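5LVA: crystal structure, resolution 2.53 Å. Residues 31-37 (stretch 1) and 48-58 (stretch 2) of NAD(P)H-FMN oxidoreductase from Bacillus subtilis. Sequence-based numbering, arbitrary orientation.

Stretch 1, residues 31-37: ITLRDLY
Stretch 2, residues 48-58: EKEQKLCEEHD

Arg 34 and Glu 50 form a two-pronged salt bridge. Arg 34 NH1 donates to Glu 50 OE1 at 2.6 Å, nearly straight at 174°, and Arg 34 NH2 donates to Glu 50 OE2 at 2.8 Å and 160°. The carboxylate lies at the guanidinium edge, near its plane, so both prongs can form. Arg 34 is m, t, p with chi4 -140°; its CA-to-CB bond points toward the helix. That of Glu 50 points sideways, and the m, m rotamer with chi3 -43° brings its end nearer.

Thr 32 OG1 and His 57 NE2 share a 2.5 Å hydrogen bond at the ring edge. Both are chi1 m; His 57 chi2 is 72°. His 57 ND1 donates to Leu 53 O at 2.8 Å, tying the ring to the helix.

Lys 49, all t, places NZ 3.6 Å from Arg 34 NH2, a close pair of like charges. Leu 53 (m, t) covers one guanidinium face, with CD1 3.5 Å from Arg 34 NH1. Leu 36 CD2 reaches 3.8 Å from Glu 50 OE1.

Residues 31-35 are an extended strand; 36-37 begin a helix. The helix of stretch 2, which enters from earlier in the chain, runs nearly antiparallel to the strand, at 156°, with axes 11.4 Å apart at closest approach. Thr 32 CA and His 57 CA are 8.7 Å apart. Leu 36 CA and Glu 50 CA are 10.2 Å apart.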

# COMPACT_ATOMS: atom_id res chain seq x y z
N ILE A 31 2.82 9.49 -11.21
CA ILE A 31 2.11 8.36 -10.64
C ILE A 31 1.87 7.26 -11.66
O ILE A 31 1.33 7.50 -12.73
CB ILE A 31 0.75 8.75 -10.06
CG1 ILE A 31 0.89 9.84 -9.01
CG2 ILE A 31 0.10 7.56 -9.41
CD1 ILE A 31 1.59 9.38 -7.80
N THR A 32 2.27 6.05 -11.30
CA THR A 32 1.88 4.84 -12.00
C THR A 32 0.93 4.05 -11.11
O THR A 32 1.37 3.42 -10.16
CB THR A 32 3.09 3.98 -12.32
OG1 THR A 32 4.10 4.80 -12.91
CG2 THR A 32 2.74 2.85 -13.24
N LEU A 33 -0.37 4.10 -11.38
CA LEU A 33 -1.30 3.33 -10.56
C LEU A 33 -1.57 2.01 -11.22
O LEU A 33 -1.66 1.92 -12.43
CB LEU A 33 -2.60 4.10 -10.31
CG LEU A 33 -3.49 3.43 -9.26
CD1 LEU A 33 -4.08 4.45 -8.31
CD2 LEU A 33 -4.61 2.64 -9.91
N ARG A 34 -1.67 0.96 -10.42
CA ARG A 34 -1.93 -0.37 -10.92
C ARG A 34 -2.95 -1.07 -10.04
O ARG A 34 -2.97 -0.88 -8.83
CB ARG A 34 -0.65 -1.19 -11.00
CG ARG A 34 0.35 -0.68 -12.01
CD ARG A 34 1.60 -1.54 -12.04
NE ARG A 34 1.32 -2.88 -12.53
CZ ARG A 34 1.86 -3.99 -12.03
NH1 ARG A 34 2.71 -3.92 -11.03
NH2 ARG A 34 1.54 -5.17 -12.54
N ASP A 35 -3.80 -1.86 -10.67
CA ASP A 35 -4.82 -2.65 -10.02
C ASP A 35 -4.42 -4.09 -10.17
O ASP A 35 -4.68 -4.72 -11.21
CB ASP A 35 -6.18 -2.38 -10.67
CG ASP A 35 -7.31 -3.18 -10.05
OD1 ASP A 35 -7.07 -4.13 -9.30
OD2 ASP A 35 -8.46 -2.85 -10.35
N LEU A 36 -3.78 -4.64 -9.15
CA LEU A 36 -3.14 -5.93 -9.31
C LEU A 36 -4.09 -7.10 -9.43
O LEU A 36 -3.82 -8.03 -10.18
CB LEU A 36 -2.16 -6.16 -8.18
CG LEU A 36 -0.87 -5.46 -8.60
CD1 LEU A 36 -0.70 -4.15 -7.87
CD2 LEU A 36 0.30 -6.36 -8.45
N TYR A 37 -5.22 -7.07 -8.72
CA TYR A 37 -6.20 -8.14 -8.85
C TYR A 37 -6.79 -8.15 -10.26
O TYR A 37 -7.15 -9.19 -10.79
CB TYR A 37 -7.32 -7.98 -7.82
CG TYR A 37 -7.07 -8.72 -6.53
CD1 TYR A 37 -7.34 -10.06 -6.43
CD2 TYR A 37 -6.56 -8.07 -5.43
CE1 TYR A 37 -7.12 -10.74 -5.27
CE2 TYR A 37 -6.33 -8.75 -4.25
CZ TYR A 37 -6.61 -10.08 -4.18
OH TYR A 37 -6.39 -10.75 -3.01
N GLU A 48 9.12 -10.83 -13.06
CA GLU A 48 10.08 -9.94 -13.70
C GLU A 48 9.46 -8.59 -14.00
O GLU A 48 10.10 -7.56 -13.84
CB GLU A 48 10.62 -10.58 -14.98
CG GLU A 48 11.71 -9.77 -15.64
CD GLU A 48 12.31 -10.45 -16.84
OE1 GLU A 48 11.63 -11.31 -17.43
OE2 GLU A 48 13.44 -10.10 -17.21
N LYS A 49 8.21 -8.61 -14.42
CA LYS A 49 7.47 -7.38 -14.70
C LYS A 49 7.37 -6.51 -13.46
O LYS A 49 7.65 -5.31 -13.52
CB LYS A 49 6.06 -7.71 -15.21
CG LYS A 49 5.24 -6.48 -15.59
CD LYS A 49 3.80 -6.85 -15.91
CE LYS A 49 2.94 -5.60 -16.01
NZ LYS A 49 1.48 -5.92 -16.10
N GLU A 50 6.98 -7.12 -12.35
CA GLU A 50 6.86 -6.43 -11.08
C GLU A 50 8.20 -5.88 -10.61
O GLU A 50 8.30 -4.71 -10.27
CB GLU A 50 6.30 -7.37 -10.02
CG GLU A 50 5.00 -8.01 -10.40
CD GLU A 50 3.92 -7.01 -10.66
OE1 GLU A 50 3.79 -6.04 -9.90
OE2 GLU A 50 3.20 -7.19 -11.66
N GLN A 51 9.22 -6.72 -10.61
CA GLN A 51 10.57 -6.28 -10.29
C GLN A 51 10.99 -5.08 -11.11
O GLN A 51 11.49 -4.11 -10.57
CB GLN A 51 11.58 -7.42 -10.49
CG GLN A 51 11.60 -8.41 -9.36
CD GLN A 51 12.58 -9.53 -9.59
OE1 GLN A 51 13.24 -9.59 -10.62
NE2 GLN A 51 12.67 -10.42 -8.63
N LYS A 52 10.77 -5.14 -12.42
CA LYS A 52 11.20 -4.08 -13.33
C LYS A 52 10.49 -2.77 -13.07
O LYS A 52 11.04 -1.70 -13.31
CB LYS A 52 10.97 -4.50 -14.77
CG LYS A 52 12.09 -5.28 -15.41
CD LYS A 52 11.65 -5.70 -16.80
CE LYS A 52 12.78 -5.60 -17.79
NZ LYS A 52 13.58 -4.35 -17.58
N LEU A 53 9.26 -2.85 -12.60
CA LEU A 53 8.50 -1.65 -12.31
C LEU A 53 9.00 -1.00 -11.03
O LEU A 53 9.14 0.22 -10.98
CB LEU A 53 7.01 -1.96 -12.20
CG LEU A 53 6.35 -2.11 -13.57
CD1 LEU A 53 4.96 -2.71 -13.48
CD2 LEU A 53 6.32 -0.78 -14.25
N CYS A 54 9.25 -1.81 -10.00
CA CYS A 54 9.85 -1.31 -8.76
C CYS A 54 11.16 -0.59 -9.06
O CYS A 54 11.39 0.51 -8.58
CB CYS A 54 10.11 -2.44 -7.76
SG CYS A 54 8.66 -3.30 -7.12
N GLU A 55 12.00 -1.22 -9.87
CA GLU A 55 13.26 -0.63 -10.29
C GLU A 55 13.11 0.77 -10.90
O GLU A 55 13.94 1.64 -10.69
CB GLU A 55 13.95 -1.56 -11.28
CG GLU A 55 14.36 -2.89 -10.69
CD GLU A 55 15.04 -3.79 -11.70
OE1 GLU A 55 15.47 -3.29 -12.74
OE2 GLU A 55 15.14 -5.01 -11.45
N GLU A 56 12.03 0.98 -11.66
CA GLU A 56 11.88 2.21 -12.41
C GLU A 56 11.26 3.36 -11.63
O GLU A 56 11.21 4.47 -12.12
CB GLU A 56 11.06 1.94 -13.69
CG GLU A 56 11.89 1.29 -14.82
CD GLU A 56 11.05 0.74 -15.99
OE1 GLU A 56 9.86 1.13 -16.12
OE2 GLU A 56 11.57 -0.07 -16.79
N HIS A 57 10.79 3.10 -10.41
CA HIS A 57 10.19 4.16 -9.60
C HIS A 57 10.95 4.42 -8.31
O HIS A 57 11.66 3.55 -7.82
CB HIS A 57 8.74 3.82 -9.26
CG HIS A 57 7.85 3.73 -10.46
ND1 HIS A 57 7.92 2.69 -11.35
CD2 HIS A 57 6.87 4.55 -10.91
CE1 HIS A 57 7.02 2.87 -12.31
NE2 HIS A 57 6.36 3.99 -12.06
N ASP A 58 10.78 5.62 -7.75
CA ASP A 58 11.56 6.06 -6.60
C ASP A 58 10.86 5.70 -5.29
O ASP A 58 11.50 5.54 -4.26
CB ASP A 58 11.81 7.57 -6.66
CG ASP A 58 12.43 8.02 -7.98
OD1 ASP A 58 13.50 7.50 -8.35
OD2 ASP A 58 11.84 8.89 -8.65